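Local coordinates for protein polyphosphate kinase (Porphyromonas gingivalis, PDB 2O8R) that probably catalyses the reversible transfer of the terminal phosphate of ATP onto a growing chain of inorganic polyphosphate, at residues A[324-328]-A[329-333]; A[347-351]-A[352-356]; A[685-688]-A[689-693]. The protein carries 3 engineered substitutions. All coordinates share one frame; numbering follows the deposited sequence.

The three local contacts lie on the same side of the chain's centre, their own centres 11 to 14 Å apart. Contact 2 is buried: tyrosine rings and beta-branched side chains pack where strand 345-349 turns toward helix 355-365. Contacts 1 and 3 are partly buried helix ends with more polar chemistry, the start of the short helix 328-331 and the end of helix 678-691. Serine and backbone bonds dominate contact 1, and lysines and glutamates line contact 3. Each touches the other two: Tyr356 of contact 2 bonds to Glu331 of contact 1, while Glu690 of contact 3 reaches Lys328 N of contact 1 and the Tyr352 hydroxyl of contact 2.

Contact 1: residues A[324-328]-A[329-333]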
# COMPACT_ATOMS: atom_id res chain seq x y z
N PRO A 324 -1.20 -21.88 -14.58
CA PRO A 324 -2.62 -21.79 -14.86
C PRO A 324 -2.97 -22.00 -16.32
O PRO A 324 -2.41 -21.34 -17.20
CB PRO A 324 -2.98 -20.37 -14.42
CG PRO A 324 -1.90 -19.98 -13.47
CD PRO A 324 -0.67 -20.64 -14.01
N LEU A 325 -3.89 -22.92 -16.55
CA LEU A 325 -4.41 -23.30 -17.85
C LEU A 325 -5.16 -22.21 -18.57
O LEU A 325 -5.69 -21.29 -17.96
CB LEU A 325 -5.38 -24.47 -17.68
CG LEU A 325 -4.81 -25.68 -16.95
CD1 LEU A 325 -5.93 -26.63 -16.56
CD2 LEU A 325 -3.75 -26.36 -17.79
N LEU A 326 -5.23 -22.34 -19.89
CA LEU A 326 -6.12 -21.51 -20.68
C LEU A 326 -7.17 -22.41 -21.29
O LEU A 326 -7.06 -23.64 -21.26
CB LEU A 326 -5.34 -20.81 -21.80
CG LEU A 326 -4.05 -20.12 -21.38
CD1 LEU A 326 -3.36 -19.51 -22.59
CD2 LEU A 326 -4.35 -19.05 -20.35
N SER A 327 -8.22 -21.79 -21.82
CA SER A 327 -9.17 -22.48 -22.66
C SER A 327 -8.70 -22.31 -24.11
O SER A 327 -8.69 -21.19 -24.63
CB SER A 327 -10.55 -21.88 -22.46
OG SER A 327 -11.41 -22.13 -23.56
N LYS A 328 -8.29 -23.42 -24.75
CA LYS A 328 -7.86 -23.41 -26.16
C LYS A 328 -8.97 -22.89 -27.06
O LYS A 328 -8.74 -22.06 -27.93
CB LYS A 328 -7.42 -24.81 -26.65
CG LYS A 328 -6.57 -25.65 -25.69
CD LYS A 328 -5.21 -25.03 -25.37
CE LYS A 328 -4.07 -25.75 -26.09
NZ LYS A 328 -3.51 -26.87 -25.29
N HIS A 329 -10.18 -23.39 -26.81
CA HIS A 329 -11.38 -23.02 -27.55
C HIS A 329 -11.58 -21.52 -27.57
O HIS A 329 -11.62 -20.90 -28.65
CB HIS A 329 -12.58 -23.68 -26.92
CG HIS A 329 -13.54 -24.24 -27.91
ND1 HIS A 329 -13.54 -25.57 -28.27
CD2 HIS A 329 -14.54 -23.65 -28.62
CE1 HIS A 329 -14.49 -25.78 -29.16
NE2 HIS A 329 -15.11 -24.64 -29.39
N LEU A 330 -11.69 -20.93 -26.38
CA LEU A 330 -11.73 -19.47 -26.24
C LEU A 330 -10.59 -18.78 -26.97
O LEU A 330 -10.81 -17.80 -27.69
CB LEU A 330 -11.68 -19.07 -24.78
CG LEU A 330 -12.94 -18.54 -24.12
CD1 LEU A 330 -12.53 -17.73 -22.94
CD2 LEU A 330 -13.73 -17.68 -25.08
N GLU A 331 -9.38 -19.30 -26.79
CA GLU A 331 -8.18 -18.69 -27.37
C GLU A 331 -8.19 -18.70 -28.89
O GLU A 331 -7.58 -17.85 -29.52
CB GLU A 331 -6.92 -19.38 -26.86
CG GLU A 331 -6.64 -19.18 -25.38
CD GLU A 331 -6.30 -17.75 -25.01
OE1 GLU A 331 -5.84 -16.98 -25.88
OE2 GLU A 331 -6.49 -17.40 -23.84
N GLN A 332 -8.90 -19.65 -29.48
CA GLN A 332 -8.86 -19.77 -30.93
C GLN A 332 -10.08 -19.16 -31.63
O GLN A 332 -10.21 -19.26 -32.85
CB GLN A 332 -8.57 -21.22 -31.38
CG GLN A 332 -9.61 -22.29 -31.04
CD GLN A 332 -9.02 -23.71 -31.00
OE1 GLN A 332 -7.85 -23.91 -30.64
NE2 GLN A 332 -9.84 -24.70 -31.36
N ALA A 333 -10.95 -18.52 -30.86
CA ALA A 333 -12.03 -17.70 -31.41
C ALA A 333 -11.47 -16.35 -31.94
O ALA A 333 -10.38 -15.94 -31.55
CB ALA A 333 -13.12 -17.47 -30.36
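The carboxylate of Glu331 and the amide of Gln332 are the flat groups that reach back to residues 324-328. Glu331 leads with an oxygen, bringing OE2 against the side chain of Leu326, 4.0 Å from CD1 and almost as near CB, with the two side chains running obliquely past each other. Its chain is bent at CB-CG (chi2 -67°), which folds the carboxylate back toward the loop. There OE2 also receives the Tyr356 hydroxyl and forms a salt bridge with Arg359, so the acid is held by polar partners while leucine packs beside it. Gln332 approaches with CG, 3.2 Å from Lys328 O, its amide following behind. The imidazole of His329 leads away from the loop; of its side chain, CB is what approaches Ser327. This is a helix N-terminus, with Ser327 as N-cap of the single turn 328-331. Serine suits the place because its short hydroxyl can fold onto a backbone N-H that has no carbonyl of a preceding turn to bond. With OG opposite its own backbone N (chi1 158°), it accepts from Leu330 N at 3.1 Å. Ser327 O in turn accepts Glu331 N at 3.0 Å, the donor tilted 21° from the carbonyl plane, and a weak bond from Gln332 N to Lys328 O follows. Leu330 CB lies against the capping hydroxyl, 3.3 Å from Ser327 OG, while the leucine packs on Tyr345 and Tyr356. At the same helix start, Lys328 N donates to Glu690 OE1, and a carboxylate there would be expected to interact favourably with the helix dipole.

Contact 2: residues A[347-351]-A[352-356]; sequences IHVPY and YTYDY
Tyr352 CB packs on Ile347, 3.6 Å from CG2, where the two side chains cross at about a right angle, and each later part of the tyrosine meets something different. Further out, CD2 carries the ring edge to the carbonyl of His348: His348 O lies in the ring plane, 3.4 Å from CD2, as suits the slightly positive hydrogens of an aromatic rim. CE2 then comes to the edge of the His348 imidazole, near its plane. Beyond the two segments, the hydroxyl bonds to Glu690 OE2, which gives this buried phenol a polar partner. At the root of the same residue, Tyr352 N donates to His348 O at 2.9 Å. This bond closes a five-residue alpha-turn through Pro350, whose ring nitrogen has no hydrogen to donate.

The neighbouring pair is Val349 and Tyr354. Val349 CB stands over one face of the Tyr354 ring, 4.0 Å from its centroid and 19° off the normal, a CH-pi contact. CG2, which sits between the backbone N and the carbonyl carbon, reaches on to the phenol end, 3.7 Å from Tyr354 CZ. Two residues before Val349, Ile347 CD1 lies 4.1 Å from Tyr356 CD1.

The arrangement is a strand-to-helix connection, from 345-349 to 355-365, in a C-terminal domain of the phospholipase D clan. It borders the predicted ATP site: the side chains of Tyr354 and Tyr474 come within about 4 Å at their nearest atoms.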
# COMPACT_ATOMS: atom_id res chain seq x y z
N ILE A 347 -14.97 -21.16 -15.92
CA ILE A 347 -13.58 -20.97 -15.55
C ILE A 347 -13.39 -21.28 -14.07
O ILE A 347 -14.04 -20.69 -13.21
CB ILE A 347 -13.11 -19.55 -15.84
CG1 ILE A 347 -13.24 -19.23 -17.33
CG2 ILE A 347 -11.70 -19.33 -15.30
CD1 ILE A 347 -12.53 -20.19 -18.27
N HIS A 348 -12.50 -22.22 -13.81
CA HIS A 348 -12.23 -22.66 -12.46
C HIS A 348 -10.88 -22.14 -12.05
O HIS A 348 -9.83 -22.62 -12.50
CB HIS A 348 -12.24 -24.18 -12.40
CG HIS A 348 -13.49 -24.79 -12.95
ND1 HIS A 348 -14.69 -24.78 -12.27
CD2 HIS A 348 -13.72 -25.43 -14.12
CE1 HIS A 348 -15.61 -25.39 -13.01
NE2 HIS A 348 -15.05 -25.79 -14.13
N VAL A 349 -10.87 -21.15 -11.17
CA VAL A 349 -9.61 -20.55 -10.83
C VAL A 349 -9.04 -21.00 -9.53
O VAL A 349 -9.79 -21.22 -8.57
CB VAL A 349 -9.63 -19.01 -10.70
CG1 VAL A 349 -9.93 -18.36 -12.02
CG2 VAL A 349 -10.58 -18.55 -9.56
N PRO A 350 -7.80 -21.44 -9.63
CA PRO A 350 -6.41 -21.10 -9.67
C PRO A 350 -5.99 -21.86 -10.94
O PRO A 350 -5.14 -21.39 -11.69
CB PRO A 350 -5.83 -21.76 -8.42
CG PRO A 350 -7.00 -22.45 -7.75
CD PRO A 350 -7.97 -22.68 -8.86
N TYR A 351 -6.67 -22.99 -11.19
CA TYR A 351 -6.45 -23.92 -12.31
C TYR A 351 -6.42 -23.23 -13.68
O TYR A 351 -5.55 -23.52 -14.50
CB TYR A 351 -7.53 -25.02 -12.31
CG TYR A 351 -7.81 -25.65 -10.95
CD1 TYR A 351 -6.84 -26.38 -10.29
CD2 TYR A 351 -9.06 -25.54 -10.35
CE1 TYR A 351 -7.08 -26.96 -9.06
CE2 TYR A 351 -9.30 -26.10 -9.10
CZ TYR A 351 -8.31 -26.82 -8.46
OH TYR A 351 -8.53 -27.41 -7.23
N TYR A 352 -7.36 -22.33 -13.92
CA TYR A 352 -7.32 -21.45 -15.08
C TYR A 352 -6.86 -20.08 -14.61
O TYR A 352 -6.87 -19.82 -13.40
CB TYR A 352 -8.71 -21.31 -15.68
CG TYR A 352 -9.19 -22.52 -16.44
CD1 TYR A 352 -9.05 -22.60 -17.82
CD2 TYR A 352 -9.82 -23.58 -15.78
CE1 TYR A 352 -9.49 -23.69 -18.52
CE2 TYR A 352 -10.26 -24.69 -16.48
CZ TYR A 352 -10.10 -24.74 -17.85
OH TYR A 352 -10.55 -25.84 -18.56
N THR A 353 -6.45 -19.22 -15.55
CA THR A 353 -6.07 -17.84 -15.22
C THR A 353 -7.23 -17.04 -14.72
O THR A 353 -8.39 -17.41 -14.89
CB THR A 353 -5.51 -17.02 -16.43
OG1 THR A 353 -5.91 -17.62 -17.67
CG2 THR A 353 -3.99 -16.88 -16.37
N TYR A 354 -6.90 -15.90 -14.12
CA TYR A 354 -7.87 -14.90 -13.75
C TYR A 354 -8.09 -13.94 -14.92
O TYR A 354 -9.03 -13.13 -14.90
CB TYR A 354 -7.35 -14.14 -12.54
CG TYR A 354 -7.55 -14.85 -11.22
CD1 TYR A 354 -6.66 -15.81 -10.77
CD2 TYR A 354 -8.64 -14.54 -10.41
CE1 TYR A 354 -6.84 -16.46 -9.55
CE2 TYR A 354 -8.84 -15.18 -9.20
CZ TYR A 354 -7.94 -16.13 -8.76
OH TYR A 354 -8.13 -16.76 -7.54
N ASP A 355 -7.25 -14.05 -15.94
CA ASP A 355 -7.13 -13.03 -16.98
C ASP A 355 -8.34 -12.81 -17.88
O ASP A 355 -8.45 -11.76 -18.52
CB ASP A 355 -5.90 -13.33 -17.83
CG ASP A 355 -4.63 -13.25 -17.03
OD1 ASP A 355 -4.66 -12.67 -15.93
OD2 ASP A 355 -3.61 -13.77 -17.51
N TYR A 356 -9.25 -13.76 -17.94
CA TYR A 356 -10.35 -13.64 -18.87
C TYR A 356 -11.31 -12.52 -18.56
O TYR A 356 -11.83 -11.89 -19.47
CB TYR A 356 -11.08 -14.97 -19.04
CG TYR A 356 -10.30 -15.99 -19.83
CD1 TYR A 356 -9.90 -17.20 -19.26
CD2 TYR A 356 -9.93 -15.74 -21.16
CE1 TYR A 356 -9.17 -18.13 -19.98
CE2 TYR A 356 -9.19 -16.67 -21.90
CZ TYR A 356 -8.82 -17.87 -21.30
OH TYR A 356 -8.09 -18.80 -22.01

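Contact 3: residues A[685-688]-A[689-693]. Engineered in segment 689-693: Thr692 (natural residue Ala).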
# COMPACT_ATOMS: atom_id res chain seq x y z
N TYR A 685 -7.25 -33.18 -14.39
CA TYR A 685 -8.50 -33.38 -15.13
C TYR A 685 -8.71 -32.26 -16.16
O TYR A 685 -8.99 -32.53 -17.32
CB TYR A 685 -9.66 -33.47 -14.13
CG TYR A 685 -11.05 -33.29 -14.72
CD1 TYR A 685 -11.76 -34.37 -15.22
CD2 TYR A 685 -11.66 -32.05 -14.73
CE1 TYR A 685 -13.03 -34.21 -15.75
CE2 TYR A 685 -12.93 -31.88 -15.24
CZ TYR A 685 -13.61 -32.96 -15.75
OH TYR A 685 -14.88 -32.78 -16.28
N LEU A 686 -8.56 -31.01 -15.71
CA LEU A 686 -8.82 -29.84 -16.54
C LEU A 686 -7.75 -29.65 -17.59
O LEU A 686 -8.04 -29.26 -18.72
CB LEU A 686 -8.95 -28.58 -15.67
CG LEU A 686 -10.27 -28.47 -14.91
CD1 LEU A 686 -10.22 -27.42 -13.83
CD2 LEU A 686 -11.40 -28.16 -15.86
N LYS A 687 -6.50 -29.94 -17.23
CA LYS A 687 -5.40 -29.87 -18.17
C LYS A 687 -5.62 -30.96 -19.22
O LYS A 687 -5.47 -30.72 -20.41
CB LYS A 687 -4.08 -30.06 -17.45
CG LYS A 687 -2.86 -29.84 -18.32
CD LYS A 687 -1.59 -30.32 -17.61
CE LYS A 687 -0.42 -30.32 -18.57
NZ LYS A 687 0.84 -30.73 -17.89
N GLY A 688 -6.00 -32.15 -18.74
CA GLY A 688 -6.35 -33.26 -19.61
C GLY A 688 -7.28 -32.81 -20.72
O GLY A 688 -6.93 -32.85 -21.89
N LYS A 689 -8.45 -32.33 -20.34
CA LYS A 689 -9.44 -31.94 -21.32
C LYS A 689 -8.95 -30.85 -22.30
O LYS A 689 -9.45 -30.76 -23.42
CB LYS A 689 -10.78 -31.56 -20.65
CG LYS A 689 -10.90 -30.10 -20.29
CD LYS A 689 -12.29 -29.57 -20.61
CE LYS A 689 -12.39 -28.08 -20.29
NZ LYS A 689 -13.78 -27.59 -20.38
N GLU A 690 -7.96 -30.06 -21.91
CA GLU A 690 -7.52 -28.97 -22.77
C GLU A 690 -6.55 -29.46 -23.84
O GLU A 690 -6.43 -28.84 -24.89
CB GLU A 690 -6.94 -27.78 -21.98
CG GLU A 690 -7.95 -27.03 -21.08
CD GLU A 690 -8.96 -26.15 -21.83
OE1 GLU A 690 -8.75 -25.90 -23.04
OE2 GLU A 690 -9.95 -25.71 -21.21
N GLU A 691 -5.89 -30.59 -23.59
CA GLU A 691 -5.09 -31.23 -24.62
C GLU A 691 -5.97 -31.96 -25.63
O GLU A 691 -5.49 -32.43 -26.66
CB GLU A 691 -4.08 -32.22 -24.03
CG GLU A 691 -3.58 -31.92 -22.63
CD GLU A 691 -2.46 -30.90 -22.57
OE1 GLU A 691 -2.57 -29.82 -23.20
OE2 GLU A 691 -1.46 -31.16 -21.87
N THR A 692 -7.27 -32.06 -25.34
CA THR A 692 -8.21 -32.73 -26.24
C THR A 692 -8.95 -31.74 -27.15
O THR A 692 -10.13 -31.94 -27.47
CB THR A 692 -9.25 -33.59 -25.46
OG1 THR A 692 -8.78 -33.84 -24.13
CG2 THR A 692 -9.47 -34.93 -26.16
N THR A 693 -8.25 -30.68 -27.57
CA THR A 693 -8.81 -29.68 -28.49
C THR A 693 -8.47 -30.01 -29.95
O THR A 693 -9.35 -30.32 -30.75
CB THR A 693 -8.34 -28.23 -28.14
OG1 THR A 693 -8.91 -27.84 -26.88
CG2 THR A 693 -8.75 -27.23 -29.22
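Lys687 projects from the helix past the carboxylate of Glu691, one turn further on, and its CE lies 3.6 Å from Glu691 OE2. The lysine chain is extended throughout, starting with CG opposite the backbone N (chi1 -173°), whereas the glutamate is bent at CB-CG. The amine itself stops 4.6 Å short, between Lys687 NZ and Glu691 OE2, so the pair brings opposite charges near each other without a salt bridge; any attraction would be modest at this exposed place. Both belong to the last turns of helix 678-691, the last helix of the modelled chain. Long charged side chains suit this exposed side, where Glu691 OE1 also has a long, weak ion pair with Lys328 NZ. Nearer the backbone, Glu691 CG rests 3.2 Å from Lys687 O.

The inner side carries different chemistry. Leu686 is buried, packing on Tyr351, Tyr352, Leu325 and Glu641, as a bulky apolar residue should where a helix meets its neighbours. Glu690 is also buried, yet both its carboxylate oxygens are hydrogen-bonded outside the helix. Tyr685 OH, bonded to Asp644, and Lys689 NZ, in a salt bridge with Glu641, are the polar links to helix 636-651. Lys689 CG passes 3.4 Å from Leu686 O.

Along the backbone, Lys689 N donates to Tyr685 O at 3.1 Å, a regular alpha-helical bond. Toward the end the winding tightens: Glu690 N reaches Lys687 O as well as making a weak bond to Leu686 O, and Glu691 N makes a weak bond to Gly688 O. Lys687 O is thereby gripped by two donors from different directions: Glu691 N, 3.2 Å away, approaches nearly along the C=O axis, whereas Glu690 N, 3.0 Å from the same oxygen, stands 64° out of the carbonyl plane.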